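Local coordinates for protein nucleoside kinase (Methanococcus jannaschii, PDB 2C4E) that catalyses the ATP-dependent phosphorylation of nucleosides, preferring inosine, guanosine and cytidine, to their monophosphates, with Mg2+ or Mn2+ as cofactor, at residues S91-P97 with L114-H120; Y121-P126 with E142-C147; E6-G12 with V57-S63; L211-K215 with Y249-F253. All blocks are in the same frame, centred on the assembly; numbering follows the deposited sequence.

Contact 1 (S91-P97 with L114-H120)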
loop_
_atom_site.group_PDB
_atom_site.type_symbol
_atom_site.label_atom_id
_atom_site.label_comp_id
_atom_site.label_asym_id
_atom_site.label_seq_id
_atom_site.Cartn_x
_atom_site.Cartn_y
_atom_site.Cartn_z
ATOM N N SER A 91 -7.938 -15.865 -10.406
ATOM C CA SER A 91 -8.237 -16.340 -9.060
ATOM C C SER A 91 -9.591 -15.801 -8.607
ATOM O O SER A 91 -9.932 -14.652 -8.884
ATOM C CB SER A 91 -7.155 -15.886 -8.080
ATOM O OG SER A 91 -7.413 -16.381 -6.778
ATOM N N GLU A 92 -10.356 -16.643 -7.918
ATOM C CA GLU A 92 -11.628 -16.243 -7.324
ATOM C C GLU A 92 -11.405 -15.633 -5.935
ATOM O O GLU A 92 -12.174 -14.774 -5.500
ATOM C CB GLU A 92 -12.569 -17.458 -7.207
ATOM C CG GLU A 92 -12.784 -18.233 -8.505
ATOM C CD GLU A 92 -13.792 -19.363 -8.366
ATOM O OE1 GLU A 92 -13.511 -20.341 -7.633
ATOM O OE2 GLU A 92 -14.878 -19.278 -8.983
ATOM N N GLU A 93 -10.351 -16.080 -5.253
ATOM C CA GLU A 93 -10.133 -15.793 -3.829
ATOM C C GLU A 93 -9.135 -14.658 -3.551
ATOM O O GLU A 93 -9.352 -13.837 -2.641
ATOM C CB GLU A 93 -9.686 -17.069 -3.091
ATOM C CG GLU A 93 -8.622 -17.902 -3.827
ATOM C CD GLU A 93 -7.918 -18.916 -2.932
ATOM O OE1 GLU A 93 -7.996 -18.789 -1.689
ATOM O OE2 GLU A 93 -7.299 -19.856 -3.471
ATOM N N GLU A 94 -8.050 -14.629 -4.328
ATOM C CA GLU A 94 -6.951 -13.699 -4.136
ATOM C C GLU A 94 -7.150 -12.484 -5.032
ATOM O O GLU A 94 -7.747 -12.601 -6.111
ATOM C CB GLU A 94 -5.603 -14.390 -4.461
ATOM C CG GLU A 94 -5.384 -15.749 -3.776
ATOM C CD GLU A 94 -5.527 -15.676 -2.265
ATOM O OE1 GLU A 94 -5.168 -14.629 -1.670
ATOM O OE2 GLU A 94 -6.004 -16.661 -1.664
ATOM N N GLU A 95 -6.615 -11.335 -4.608
ATOM C CA GLU A 95 -6.426 -10.180 -5.515
ATOM C C GLU A 95 -5.155 -10.263 -6.388
ATOM O O GLU A 95 -4.249 -11.056 -6.112
ATOM C CB GLU A 95 -6.361 -8.873 -4.721
ATOM C CG GLU A 95 -5.082 -8.647 -3.916
ATOM C CD GLU A 95 -5.234 -7.502 -2.917
ATOM O OE1 GLU A 95 -5.240 -6.319 -3.335
ATOM O OE2 GLU A 95 -5.369 -7.774 -1.706
ATOM N N THR A 96 -5.102 -9.410 -7.429
ATOM C CA THR A 96 -3.979 -9.324 -8.380
ATOM C C THR A 96 -2.698 -8.856 -7.669
ATOM O O THR A 96 -2.786 -7.961 -6.828
ATOM C CB THR A 96 -4.334 -8.299 -9.505
ATOM O OG1 THR A 96 -5.541 -8.704 -10.168
ATOM C CG2 THR A 96 -3.259 -8.245 -10.619
ATOM N N PRO A 97 -1.512 -9.409 -7.986
ATOM C CA PRO A 97 -0.272 -8.918 -7.365
ATOM C C PRO A 97 -0.091 -7.405 -7.505
ATOM O O PRO A 97 -0.444 -6.829 -8.540
ATOM C CB PRO A 97 0.832 -9.669 -8.134
ATOM C CG PRO A 97 0.174 -10.947 -8.545
ATOM C CD PRO A 97 -1.250 -10.549 -8.888
ATOM N N LEU A 114 2.978 -7.349 -2.992
ATOM C CA LEU A 114 1.886 -8.207 -2.552
ATOM C C LEU A 114 1.768 -9.413 -3.490
ATOM O O LEU A 114 1.388 -9.274 -4.641
ATOM C CB LEU A 114 0.572 -7.418 -2.516
ATOM C CG LEU A 114 -0.656 -8.132 -1.950
ATOM C CD1 LEU A 114 -0.402 -8.599 -0.535
ATOM C CD2 LEU A 114 -1.861 -7.205 -1.988
ATOM N N TRP A 115 2.075 -10.590 -2.956
ATOM C CA TRP A 115 2.095 -11.848 -3.708
ATOM C C TRP A 115 0.720 -12.192 -4.289
ATOM O O TRP A 115 0.604 -12.489 -5.471
ATOM C CB TRP A 115 2.567 -12.945 -2.758
ATOM C CG TRP A 115 2.888 -14.256 -3.365
ATOM C CD1 TRP A 115 2.340 -15.451 -3.023
ATOM C CD2 TRP A 115 3.873 -14.533 -4.366
ATOM N NE1 TRP A 115 2.905 -16.457 -3.762
ATOM C CE2 TRP A 115 3.847 -15.920 -4.602
ATOM C CE3 TRP A 115 4.766 -13.750 -5.106
ATOM C CZ2 TRP A 115 4.677 -16.538 -5.537
ATOM C CZ3 TRP A 115 5.595 -14.370 -6.031
ATOM C CH2 TRP A 115 5.542 -15.746 -6.237
ATOM N N GLY A 116 -0.319 -12.118 -3.449
ATOM C CA GLY A 116 -1.697 -12.313 -3.877
ATOM C C GLY A 116 -1.945 -13.601 -4.659
ATOM O O GLY A 116 -1.662 -14.706 -4.152
ATOM N N ALA A 117 -2.441 -13.437 -5.898
ATOM C CA ALA A 117 -2.812 -14.552 -6.790
ATOM C C ALA A 117 -1.639 -15.380 -7.322
ATOM O O ALA A 117 -1.846 -16.471 -7.856
ATOM C CB ALA A 117 -3.633 -14.022 -7.976
ATOM N N ALA A 118 -0.418 -14.855 -7.215
ATOM C CA ALA A 118 0.787 -15.639 -7.511
ATOM C C ALA A 118 0.910 -16.905 -6.647
ATOM O O ALA A 118 1.673 -17.821 -6.977
ATOM C CB ALA A 118 2.029 -14.772 -7.355
ATOM N N LYS A 119 0.161 -16.973 -5.546
ATOM C CA LYS A 119 0.104 -18.204 -4.756
ATOM C C LYS A 119 -0.348 -19.402 -5.606
ATOM O O LYS A 119 -0.049 -20.547 -5.277
ATOM C CB LYS A 119 -0.788 -18.038 -3.506
ATOM C CG LYS A 119 -2.284 -17.925 -3.785
ATOM C CD LYS A 119 -2.936 -19.286 -3.943
ATOM C CE LYS A 119 -4.245 -19.391 -3.244
ATOM N NZ LYS A 119 -4.728 -20.805 -3.182
ATOM N N HIS A 120 -1.070 -19.134 -6.693
ATOM C CA HIS A 120 -1.643 -20.198 -7.513
ATOM C C HIS A 120 -0.628 -20.906 -8.418
ATOM O O HIS A 120 -0.922 -22.008 -8.872
ATOM C CB HIS A 120 -2.808 -19.674 -8.371
ATOM C CG HIS A 120 -4.030 -19.323 -7.588
ATOM N ND1 HIS A 120 -4.773 -20.261 -6.901
ATOM C CD2 HIS A 120 -4.636 -18.131 -7.370
ATOM C CE1 HIS A 120 -5.785 -19.662 -6.303
ATOM N NE2 HIS A 120 -5.729 -18.372 -6.576
#
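Three polar links tie loop 91-97 to segment 114-120 at the base of the lid of this ribokinase-family enzyme. Ser91 OG lies 2.6 Å from His120 NE2 in a hydrogen bond at the edge of the imidazole, and also accepts from Glu94 N at 3.1 Å, an ST motif. Ala117 N donates to Glu95 O at 3.0 Å. The salt bridge between the segments, Glu93 OE2 to Lys119 NZ at 2.8 Å, uses long side chains that reach across at the solvent-exposed side; Lys119 has a second partner in Glu123. Pro97 CA adds a CA-H...O contact to Leu114 O at 3.2 Å. Gly116 suits its place because its phi is positive and a CB would clash with Glu95 O. Among apolar contacts, Pro97 CD meets Ala117 CB at 4.3 Å, where the small alanine leaves room for the proline ring. The contact joins the loop leading into strand 98-103 to the end of strand 109-114, where Leu114 pairs in parallel with a strand of the second subunit.

Contact 2 (Y121-P126 with E142-C147)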
loop_
_atom_site.group_PDB
_atom_site.type_symbol
_atom_site.label_atom_id
_atom_site.label_comp_id
_atom_site.label_asym_id
_atom_site.label_seq_id
_atom_site.Cartn_x
_atom_site.Cartn_y
_atom_site.Cartn_z
ATOM N N TYR A 121 0.533 -20.305 -8.706
ATOM C CA TYR A 121 1.508 -20.980 -9.573
ATOM C C TYR A 121 1.841 -22.399 -9.099
ATOM O O TYR A 121 1.950 -23.303 -9.912
ATOM C CB TYR A 121 2.819 -20.188 -9.742
ATOM C CG TYR A 121 2.684 -18.939 -10.581
ATOM C CD1 TYR A 121 2.744 -17.684 -9.990
ATOM C CD2 TYR A 121 2.460 -19.008 -11.957
ATOM C CE1 TYR A 121 2.619 -16.534 -10.731
ATOM C CE2 TYR A 121 2.331 -17.852 -12.712
ATOM C CZ TYR A 121 2.417 -16.616 -12.088
ATOM O OH TYR A 121 2.272 -15.459 -12.802
ATOM N N LYS A 122 1.999 -22.603 -7.793
ATOM C CA LYS A 122 2.335 -23.940 -7.285
ATOM C C LYS A 122 1.221 -24.980 -7.494
ATOM O O LYS A 122 1.467 -26.179 -7.394
ATOM C CB LYS A 122 2.783 -23.883 -5.817
ATOM C CG LYS A 122 1.720 -23.462 -4.827
ATOM C CD LYS A 122 2.315 -23.364 -3.411
ATOM C CE LYS A 122 1.475 -22.516 -2.469
ATOM N NZ LYS A 122 1.104 -21.195 -3.058
ATOM N N GLU A 123 0.007 -24.522 -7.780
ATOM C CA GLU A 123 -1.110 -25.410 -8.115
ATOM C C GLU A 123 -1.160 -25.774 -9.599
ATOM O O GLU A 123 -1.910 -26.661 -9.987
ATOM C CB GLU A 123 -2.441 -24.746 -7.750
ATOM C CG GLU A 123 -2.617 -24.430 -6.272
ATOM C CD GLU A 123 -3.594 -23.289 -6.025
ATOM O OE1 GLU A 123 -4.456 -23.012 -6.895
ATOM O OE2 GLU A 123 -3.493 -22.663 -4.952
ATOM N N LEU A 124 -0.383 -25.072 -10.419
ATOM C CA LEU A 124 -0.487 -25.164 -11.871
ATOM C C LEU A 124 0.730 -25.810 -12.519
ATOM O O LEU A 124 1.791 -25.940 -11.920
ATOM C CB LEU A 124 -0.677 -23.763 -12.473
ATOM C CG LEU A 124 -1.856 -22.948 -11.933
ATOM C CD1 LEU A 124 -1.737 -21.500 -12.380
ATOM C CD2 LEU A 124 -3.187 -23.541 -12.378
ATOM N N ASN A 125 0.549 -26.212 -13.769
ATOM C CA ASN A 125 1.642 -26.669 -14.605
ATOM C C ASN A 125 1.558 -25.949 -15.941
ATOM O O ASN A 125 0.475 -25.577 -16.379
ATOM C CB ASN A 125 1.599 -28.189 -14.758
ATOM C CG ASN A 125 1.958 -28.909 -13.460
ATOM O OD1 ASN A 125 3.091 -28.835 -12.987
ATOM N ND2 ASN A 125 0.988 -29.584 -12.869
ATOM N N PRO A 126 2.701 -25.684 -16.561
ATOM C CA PRO A 126 2.697 -24.959 -17.840
ATOM C C PRO A 126 2.047 -25.730 -18.986
ATOM O O PRO A 126 2.138 -26.951 -19.037
ATOM C CB PRO A 126 4.187 -24.699 -18.121
ATOM C CG PRO A 126 4.957 -25.641 -17.240
ATOM C CD PRO A 126 4.058 -26.019 -16.097
ATOM N N GLU A 142 9.605 -22.061 -9.038
ATOM C CA GLU A 142 9.345 -23.473 -9.333
ATOM C C GLU A 142 8.554 -23.598 -10.630
ATOM O O GLU A 142 8.873 -24.437 -11.483
ATOM C CB GLU A 142 8.612 -24.180 -8.182
ATOM C CG GLU A 142 8.185 -25.605 -8.532
ATOM C CD GLU A 142 7.349 -26.312 -7.465
ATOM O OE1 GLU A 142 6.647 -25.662 -6.654
ATOM O OE2 GLU A 142 7.381 -27.556 -7.457
ATOM N N PHE A 143 7.553 -22.741 -10.801
ATOM C CA PHE A 143 6.749 -22.768 -12.021
ATOM C C PHE A 143 7.630 -22.331 -13.195
ATOM O O PHE A 143 7.567 -22.906 -14.279
ATOM C CB PHE A 143 5.531 -21.853 -11.865
ATOM C CG PHE A 143 4.614 -21.845 -13.052
ATOM C CD1 PHE A 143 3.624 -22.798 -13.184
ATOM C CD2 PHE A 143 4.738 -20.876 -14.038
ATOM C CE1 PHE A 143 2.757 -22.793 -14.278
ATOM C CE2 PHE A 143 3.867 -20.870 -15.133
ATOM C CZ PHE A 143 2.882 -21.833 -15.250
ATOM N N ASN A 144 8.501 -21.353 -12.957
ATOM C CA ASN A 144 9.384 -20.843 -14.002
ATOM C C ASN A 144 10.346 -21.926 -14.483
ATOM O O ASN A 144 10.546 -22.096 -15.696
ATOM C CB ASN A 144 10.152 -19.608 -13.530
ATOM C CG ASN A 144 9.276 -18.357 -13.471
ATOM O OD1 ASN A 144 9.656 -17.314 -12.890
ATOM N ND2 ASN A 144 8.118 -18.449 -14.049
ATOM N N LEU A 145 10.886 -22.709 -13.555
ATOM C CA LEU A 145 11.731 -23.840 -13.952
ATOM C C LEU A 145 10.925 -24.862 -14.749
ATOM O O LEU A 145 11.409 -25.393 -15.759
ATOM C CB LEU A 145 12.380 -24.498 -12.732
ATOM C CG LEU A 145 13.260 -25.723 -12.995
ATOM C CD1 LEU A 145 14.400 -25.413 -13.979
ATOM C CD2 LEU A 145 13.820 -26.256 -11.694
ATOM N N LYS A 146 9.695 -25.154 -14.334
ATOM C CA LYS A 146 8.863 -26.062 -15.120
ATOM C C LYS A 146 8.710 -25.547 -16.540
ATOM O O LYS A 146 8.779 -26.317 -17.482
ATOM C CB LYS A 146 7.461 -26.238 -14.528
ATOM C CG LYS A 146 7.404 -26.964 -13.204
ATOM C CD LYS A 146 5.961 -27.015 -12.724
ATOM C CE LYS A 146 5.790 -27.929 -11.531
ATOM N NZ LYS A 146 4.479 -27.706 -10.848
ATOM N N CYS A 147 8.511 -24.236 -16.687
ATOM C CA CYS A 147 8.352 -23.627 -18.007
ATOM C C CYS A 147 9.609 -23.806 -18.846
ATOM O O CYS A 147 9.509 -24.216 -20.015
ATOM C CB CYS A 147 8.014 -22.143 -17.903
ATOM S SG CYS A 147 6.348 -21.831 -17.290
HETATM O O HOH W 1 4.165 -24.986 -10.365
#
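In the ribokinase fold the chain must pass from the lid to the Rossmann-like core, and here a 3-10 turn followed by an extended loop does so while lying against helix 141-151. Tyr121 comes first: its ring meets Phe143 obliquely, centroids 5.1 Å apart and planes at 46°, with Tyr121 CD2 3.6 Å from Phe143 CD2 over one face of the phenylalanine. A tyrosine fits because its ring is buried while its hydroxyl bonds to Cys64 N. Lys122, more exposed, brings only its CB within 4.3 Å of Glu142 OE1. At Leu124 the turn ends, with Leu124 N bonded to Tyr121 O at 3.0 Å; the Leu124 CB then rests 4.0 Å from Phe143 CE1, and Leu124 O lies at the edge of that ring. On the exposed side, Asn125 turns its amide back to the helix. Lys146 is long enough to serve three oxygens there: its NZ bonds Asn125 OD1 at 2.8 Å and Leu124 O weakly at 3.4 Å, while water 1 accepts from Lys146 NZ and donates a hydrogen bond to Tyr121 O, both at 2.8 Å. Phe143, the residue most covered in this contact, fills the space beneath the loop. Pro126, stiff and without an amide hydrogen to satisfy, packs its CD 3.9 Å from Phe143 CE1 and its CB 3.7 Å from Cys147 SG.

Contact 3 (E6-G12 with V57-S63)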
loop_
_atom_site.group_PDB
_atom_site.type_symbol
_atom_site.label_atom_id
_atom_site.label_comp_id
_atom_site.label_asym_id
_atom_site.label_seq_id
_atom_site.Cartn_x
_atom_site.Cartn_y
_atom_site.Cartn_z
ATOM N N GLU A 6 5.677 -17.238 -34.988
ATOM C CA GLU A 6 6.256 -15.859 -34.866
ATOM C C GLU A 6 5.714 -14.955 -33.745
ATOM O O GLU A 6 5.154 -13.877 -33.967
ATOM C CB GLU A 6 6.152 -15.122 -36.211
ATOM C CG GLU A 6 7.131 -15.633 -37.261
ATOM C CD GLU A 6 6.763 -15.229 -38.682
ATOM O OE1 GLU A 6 5.799 -14.456 -38.870
ATOM O OE2 GLU A 6 7.444 -15.693 -39.620
ATOM N N LYS A 7 6.010 -15.393 -32.521
ATOM C CA LYS A 7 5.293 -14.869 -31.394
ATOM C C LYS A 7 6.186 -15.146 -30.185
ATOM O O LYS A 7 7.115 -15.943 -30.234
ATOM C CB LYS A 7 3.928 -15.566 -31.315
ATOM C CG LYS A 7 2.857 -15.032 -30.331
ATOM C CD LYS A 7 1.475 -15.651 -30.632
ATOM C CE LYS A 7 0.308 -14.889 -29.982
ATOM N NZ LYS A 7 -1.027 -15.548 -30.206
ATOM N N ILE A 8 5.916 -14.434 -29.116
ATOM C CA ILE A 8 6.656 -14.589 -27.884
ATOM C C ILE A 8 5.664 -14.761 -26.754
ATOM O O ILE A 8 4.700 -14.011 -26.664
ATOM C CB ILE A 8 7.524 -13.342 -27.617
ATOM C CG1 ILE A 8 8.510 -13.145 -28.772
ATOM C CG2 ILE A 8 8.260 -13.489 -26.279
ATOM C CD1 ILE A 8 9.339 -11.884 -28.681
ATOM N N THR A 9 5.908 -15.757 -25.912
ATOM C CA THR A 9 5.173 -15.974 -24.680
ATOM C C THR A 9 5.962 -15.349 -23.543
ATOM O O THR A 9 7.161 -15.565 -23.441
ATOM C CB THR A 9 5.050 -17.478 -24.396
ATOM O OG1 THR A 9 4.368 -18.141 -25.476
ATOM C CG2 THR A 9 4.181 -17.713 -23.163
ATOM N N CYS A 10 5.315 -14.518 -22.738
ATOM C CA CYS A 10 5.919 -13.970 -21.535
ATOM C C CYS A 10 5.252 -14.571 -20.323
ATOM O O CYS A 10 4.035 -14.520 -20.211
ATOM C CB CYS A 10 5.735 -12.466 -21.477
ATOM S SG CYS A 10 6.606 -11.622 -22.811
ATOM N N VAL A 11 6.059 -15.136 -19.433
ATOM C CA VAL A 11 5.592 -15.844 -18.262
ATOM C C VAL A 11 6.062 -15.067 -17.040
ATOM O O VAL A 11 7.225 -14.658 -16.932
ATOM C CB VAL A 11 6.185 -17.277 -18.196
ATOM C CG1 VAL A 11 5.777 -17.974 -16.917
ATOM C CG2 VAL A 11 5.776 -18.092 -19.419
ATOM N N GLY A 12 5.147 -14.832 -16.123
ATOM C CA GLY A 12 5.496 -14.209 -14.866
ATOM C C GLY A 12 4.484 -13.160 -14.458
ATOM O O GLY A 12 3.329 -13.175 -14.880
ATOM N N VAL A 57 5.282 -7.182 -32.625
ATOM C CA VAL A 57 5.462 -8.626 -32.516
ATOM C C VAL A 57 4.354 -9.144 -31.632
ATOM O O VAL A 57 4.038 -8.542 -30.608
ATOM C CB VAL A 57 6.850 -8.991 -31.962
ATOM C CG1 VAL A 57 6.939 -10.499 -31.663
ATOM C CG2 VAL A 57 7.924 -8.543 -32.943
ATOM N N ASN A 58 3.723 -10.232 -32.052
ATOM C CA ASN A 58 2.575 -10.743 -31.331
ATOM C C ASN A 58 3.066 -11.377 -30.057
ATOM O O ASN A 58 4.030 -12.120 -30.082
ATOM C CB ASN A 58 1.802 -11.749 -32.183
ATOM C CG ASN A 58 1.112 -11.093 -33.360
ATOM O OD1 ASN A 58 0.491 -10.043 -33.220
ATOM N ND2 ASN A 58 1.235 -11.698 -34.529
ATOM N N SER A 59 2.470 -11.016 -28.932
ATOM C CA SER A 59 2.849 -11.607 -27.666
ATOM C C SER A 59 1.646 -12.234 -26.996
ATOM O O SER A 59 0.492 -11.923 -27.293
ATOM C CB SER A 59 3.507 -10.580 -26.738
ATOM O OG SER A 59 2.632 -9.517 -26.429
ATOM N N GLU A 60 1.940 -13.154 -26.101
ATOM C CA GLU A 60 0.931 -13.769 -25.271
ATOM C C GLU A 60 1.463 -13.764 -23.854
ATOM O O GLU A 60 2.665 -13.788 -23.637
ATOM C CB GLU A 60 0.596 -15.188 -25.749
ATOM C CG GLU A 60 1.710 -16.223 -25.689
ATOM C CD GLU A 60 1.235 -17.619 -26.112
ATOM O OE1 GLU A 60 0.174 -17.722 -26.753
ATOM O OE2 GLU A 60 1.925 -18.624 -25.807
ATOM N N LEU A 61 0.559 -13.739 -22.895
ATOM C CA LEU A 61 0.909 -13.591 -21.501
ATOM C C LEU A 61 0.396 -14.757 -20.681
ATOM O O LEU A 61 -0.759 -15.192 -20.856
ATOM C CB LEU A 61 0.309 -12.274 -21.015
ATOM C CG LEU A 61 0.702 -11.641 -19.679
ATOM C CD1 LEU A 61 2.165 -11.319 -19.596
ATOM C CD2 LEU A 61 -0.120 -10.372 -19.519
ATOM N N LEU A 62 1.248 -15.284 -19.807
ATOM C CA LEU A 62 0.860 -16.314 -18.852
ATOM C C LEU A 62 1.183 -15.769 -17.463
ATOM O O LEU A 62 2.352 -15.646 -17.103
ATOM C CB LEU A 62 1.606 -17.629 -19.100
ATOM C CG LEU A 62 1.005 -18.855 -18.398
ATOM C CD1 LEU A 62 1.643 -20.109 -18.962
ATOM C CD2 LEU A 62 1.185 -18.802 -16.881
ATOM N N SER A 63 0.133 -15.424 -16.717
ATOM C CA SER A 63 0.239 -14.898 -15.362
ATOM C C SER A 63 -0.943 -15.369 -14.530
ATOM O O SER A 63 -1.978 -15.743 -15.077
ATOM C CB SER A 63 0.206 -13.363 -15.355
ATOM O OG SER A 63 1.134 -12.798 -16.255
HETATM O O HOH W 2 4.472 -11.141 -34.834
#
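Glu60 reaches across to the side chain of Thr9, and Thr9 OG1 donates to Glu60 OE2 at 2.5 Å; a buried carboxylate needs such a partner, and the threonine hydroxyl also bonds to Thr131 OG1. On the same face Val11 CG2 packs 4.2 Å from Leu62 CB, with Phe143 of helix 141-151 lying over both. The opposite face carries Ile8, whose CD1 is 4.1 Å from Val57 CG1, and Cys10, whose CB is 4.2 Å from Leu61 CD1; helix 44-54 covers Ile8 and Cys10. Both strands run parallel in the central sheet of the ribokinase fold, 58-62 at its edge and 7-11 just inside; their axes approach to 4.7 Å and lie 23° apart. They form a beta-alpha-beta unit whose long crossover holds lid strands as well as helix 44-54. Ile8 and Cys10 each bond through N and O to the residues flanking their partners, Cys10, for example, through Cys10 N to Glu60 O and Leu62 N to Cys10 O, both 2.9 Å. Gly12, whose backbone angles suit glycine alone, ends the pairing: Gly12 N donates to Leu62 O at 3.1 Å, and Ser63 OG donates a 2.6 Å hydrogen bond to Gly12 O.

Contact 4 (L211-K215 with Y249-F253)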
loop_
_atom_site.group_PDB
_atom_site.type_symbol
_atom_site.label_atom_id
_atom_site.label_comp_id
_atom_site.label_asym_id
_atom_site.label_seq_id
_atom_site.Cartn_x
_atom_site.Cartn_y
_atom_site.Cartn_z
ATOM N N LEU A 211 24.562 -14.745 -23.382
ATOM C CA LEU A 211 24.494 -14.161 -22.071
ATOM C C LEU A 211 24.533 -12.656 -22.281
ATOM O O LEU A 211 25.465 -12.146 -22.889
ATOM C CB LEU A 211 25.728 -14.586 -21.258
ATOM C CG LEU A 211 26.054 -13.756 -20.021
ATOM C CD1 LEU A 211 24.933 -13.892 -19.012
ATOM C CD2 LEU A 211 27.397 -14.197 -19.430
ATOM N N ILE A 212 23.526 -11.961 -21.781
ATOM C CA ILE A 212 23.387 -10.539 -21.962
ATOM C C ILE A 212 23.433 -9.897 -20.587
ATOM O O ILE A 212 22.556 -10.115 -19.741
ATOM C CB ILE A 212 22.070 -10.189 -22.666
ATOM C CG1 ILE A 212 21.962 -10.932 -24.016
ATOM C CG2 ILE A 212 21.996 -8.666 -22.838
ATOM C CD1 ILE A 212 21.157 -12.225 -23.957
ATOM N N VAL A 213 24.495 -9.152 -20.350
ATOM C CA VAL A 213 24.677 -8.451 -19.097
ATOM C C VAL A 213 24.388 -6.978 -19.325
ATOM O O VAL A 213 25.076 -6.303 -20.092
ATOM C CB VAL A 213 26.101 -8.645 -18.531
ATOM C CG1 VAL A 213 26.269 -7.869 -17.235
ATOM C CG2 VAL A 213 26.407 -10.130 -18.332
ATOM N N THR A 214 23.354 -6.495 -18.664
ATOM C CA THR A 214 22.942 -5.119 -18.794
ATOM C C THR A 214 23.506 -4.303 -17.644
ATOM O O THR A 214 23.541 -4.754 -16.494
ATOM C CB THR A 214 21.402 -5.051 -18.842
ATOM O OG1 THR A 214 20.863 -5.796 -17.739
ATOM C CG2 THR A 214 20.876 -5.787 -20.042
ATOM N N LYS A 215 23.971 -3.104 -17.983
ATOM C CA LYS A 215 24.636 -2.203 -17.053
ATOM C C LYS A 215 23.969 -0.817 -17.062
ATOM O O LYS A 215 24.580 0.168 -16.683
ATOM C CB LYS A 215 26.120 -2.087 -17.420
ATOM C CG LYS A 215 26.818 -3.414 -17.705
ATOM C CD LYS A 215 28.236 -3.202 -18.210
ATOM C CE LYS A 215 28.930 -4.522 -18.502
ATOM N NZ LYS A 215 30.176 -4.332 -19.293
ATOM N N TYR A 249 14.215 -3.226 -22.420
ATOM C CA TYR A 249 15.394 -3.682 -23.140
ATOM C C TYR A 249 15.176 -5.114 -23.604
ATOM O O TYR A 249 15.495 -5.454 -24.719
ATOM C CB TYR A 249 16.632 -3.644 -22.247
ATOM C CG TYR A 249 17.912 -4.124 -22.915
ATOM C CD1 TYR A 249 18.868 -3.208 -23.375
ATOM C CD2 TYR A 249 18.190 -5.482 -23.065
ATOM C CE1 TYR A 249 20.029 -3.631 -23.989
ATOM C CE2 TYR A 249 19.377 -5.916 -23.679
ATOM C CZ TYR A 249 20.291 -4.980 -24.126
ATOM O OH TYR A 249 21.470 -5.396 -24.727
ATOM N N ARG A 250 14.676 -5.966 -22.711
ATOM C CA ARG A 250 14.373 -7.343 -23.070
ATOM C C ARG A 250 13.284 -7.416 -24.148
ATOM O O ARG A 250 13.425 -8.175 -25.097
ATOM C CB ARG A 250 14.023 -8.160 -21.819
ATOM C CG ARG A 250 15.254 -8.456 -20.952
ATOM C CD ARG A 250 15.140 -7.984 -19.539
ATOM N NE ARG A 250 16.332 -8.227 -18.726
ATOM C CZ ARG A 250 17.279 -7.338 -18.450
ATOM N NH1 ARG A 250 17.246 -6.109 -18.954
ATOM N NH2 ARG A 250 18.296 -7.688 -17.664
ATOM N N ALA A 251 12.243 -6.596 -24.030
ATOM C CA ALA A 251 11.196 -6.519 -25.039
ATOM C C ALA A 251 11.773 -6.184 -26.409
ATOM O O ALA A 251 11.451 -6.834 -27.400
ATOM C CB ALA A 251 10.125 -5.503 -24.633
ATOM N N GLY A 252 12.654 -5.192 -26.461
ATOM C CA GLY A 252 13.271 -4.780 -27.707
ATOM C C GLY A 252 14.185 -5.846 -28.274
ATOM O O GLY A 252 14.137 -6.141 -29.475
ATOM N N PHE A 253 15.012 -6.430 -27.403
ATOM C CA PHE A 253 15.989 -7.436 -27.809
ATOM C C PHE A 253 15.290 -8.647 -28.431
ATOM O O PHE A 253 15.645 -9.110 -29.492
ATOM C CB PHE A 253 16.801 -7.870 -26.594
ATOM C CG PHE A 253 17.995 -8.709 -26.923
ATOM C CD1 PHE A 253 19.262 -8.160 -26.860
ATOM C CD2 PHE A 253 17.863 -10.049 -27.262
ATOM C CE1 PHE A 253 20.368 -8.912 -27.170
ATOM C CE2 PHE A 253 18.984 -10.807 -27.568
ATOM C CZ PHE A 253 20.240 -10.221 -27.505
#
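This is a buried strand-on-helix contact at the catalytic end of the core, where strand 211-214 of the central sheet faces helix 249-253. The axes of these short segments pass 11.8 Å apart at closest approach, with their directions at 143°, and the gap is bridged by large side chains from the helix. From the strand, Ile212 and Thr214 point toward it, two positions apart as a strand requires to put both on one face. Ile212 CG2 touches Tyr249 CE2 at 3.9 Å and Ile212 CG1 touches Phe253 CZ at 4.0 Å; the branched isoleucine fills the wedge between these two rings, which are one helical turn apart. Thr214 serves two purposes. Its methyl sits over the Tyr249 ring in a CH-pi contact, CG2 4.1 Å from the centroid, while its hydroxyl accepts a hydrogen bond from Arg250, NH2 to Thr214 OG1 at 3.2 Å. Thr214 and Lys215 bind ATP, and Arg250 is inferred to stabilise the transition state, so the bond joins an ATP-binding residue to one inferred to act in catalysis. Arg250 NH2 also forms a salt bridge with Asp160, and Thr214 OG1 bonds to Asn186. Around the contact, Phe253 meets Phe184 edge-to-face, strands 182-186 and 220-223 flank the strand, and helix 263-277 packs against Phe253.

Contacts 1 and 2 follow one another along the chain and, with centres about 15 Å apart, lead from the lid into the core. Contact 2 then touches contact 3: Tyr121 OH lies 3.3 Å from Gly12 O, and Phe143 CE2 is 3.8 Å from Leu62 CD2. Contacts 3 and 4 share the central sheet, their centres about 17 Å apart. Contact 1 lies near the substrate site, the side chain of Pro97 about 4 Å from that of substrate-binding Phe113. Contact 4, its centre about 29 Å from that of contact 1, lies at the ATP site: it holds ATP-binding Thr214 and Lys215, and Arg250, the inferred transition state stabiliser, whose side chain is about 5 Å from that of Asp247, the inferred proton acceptor.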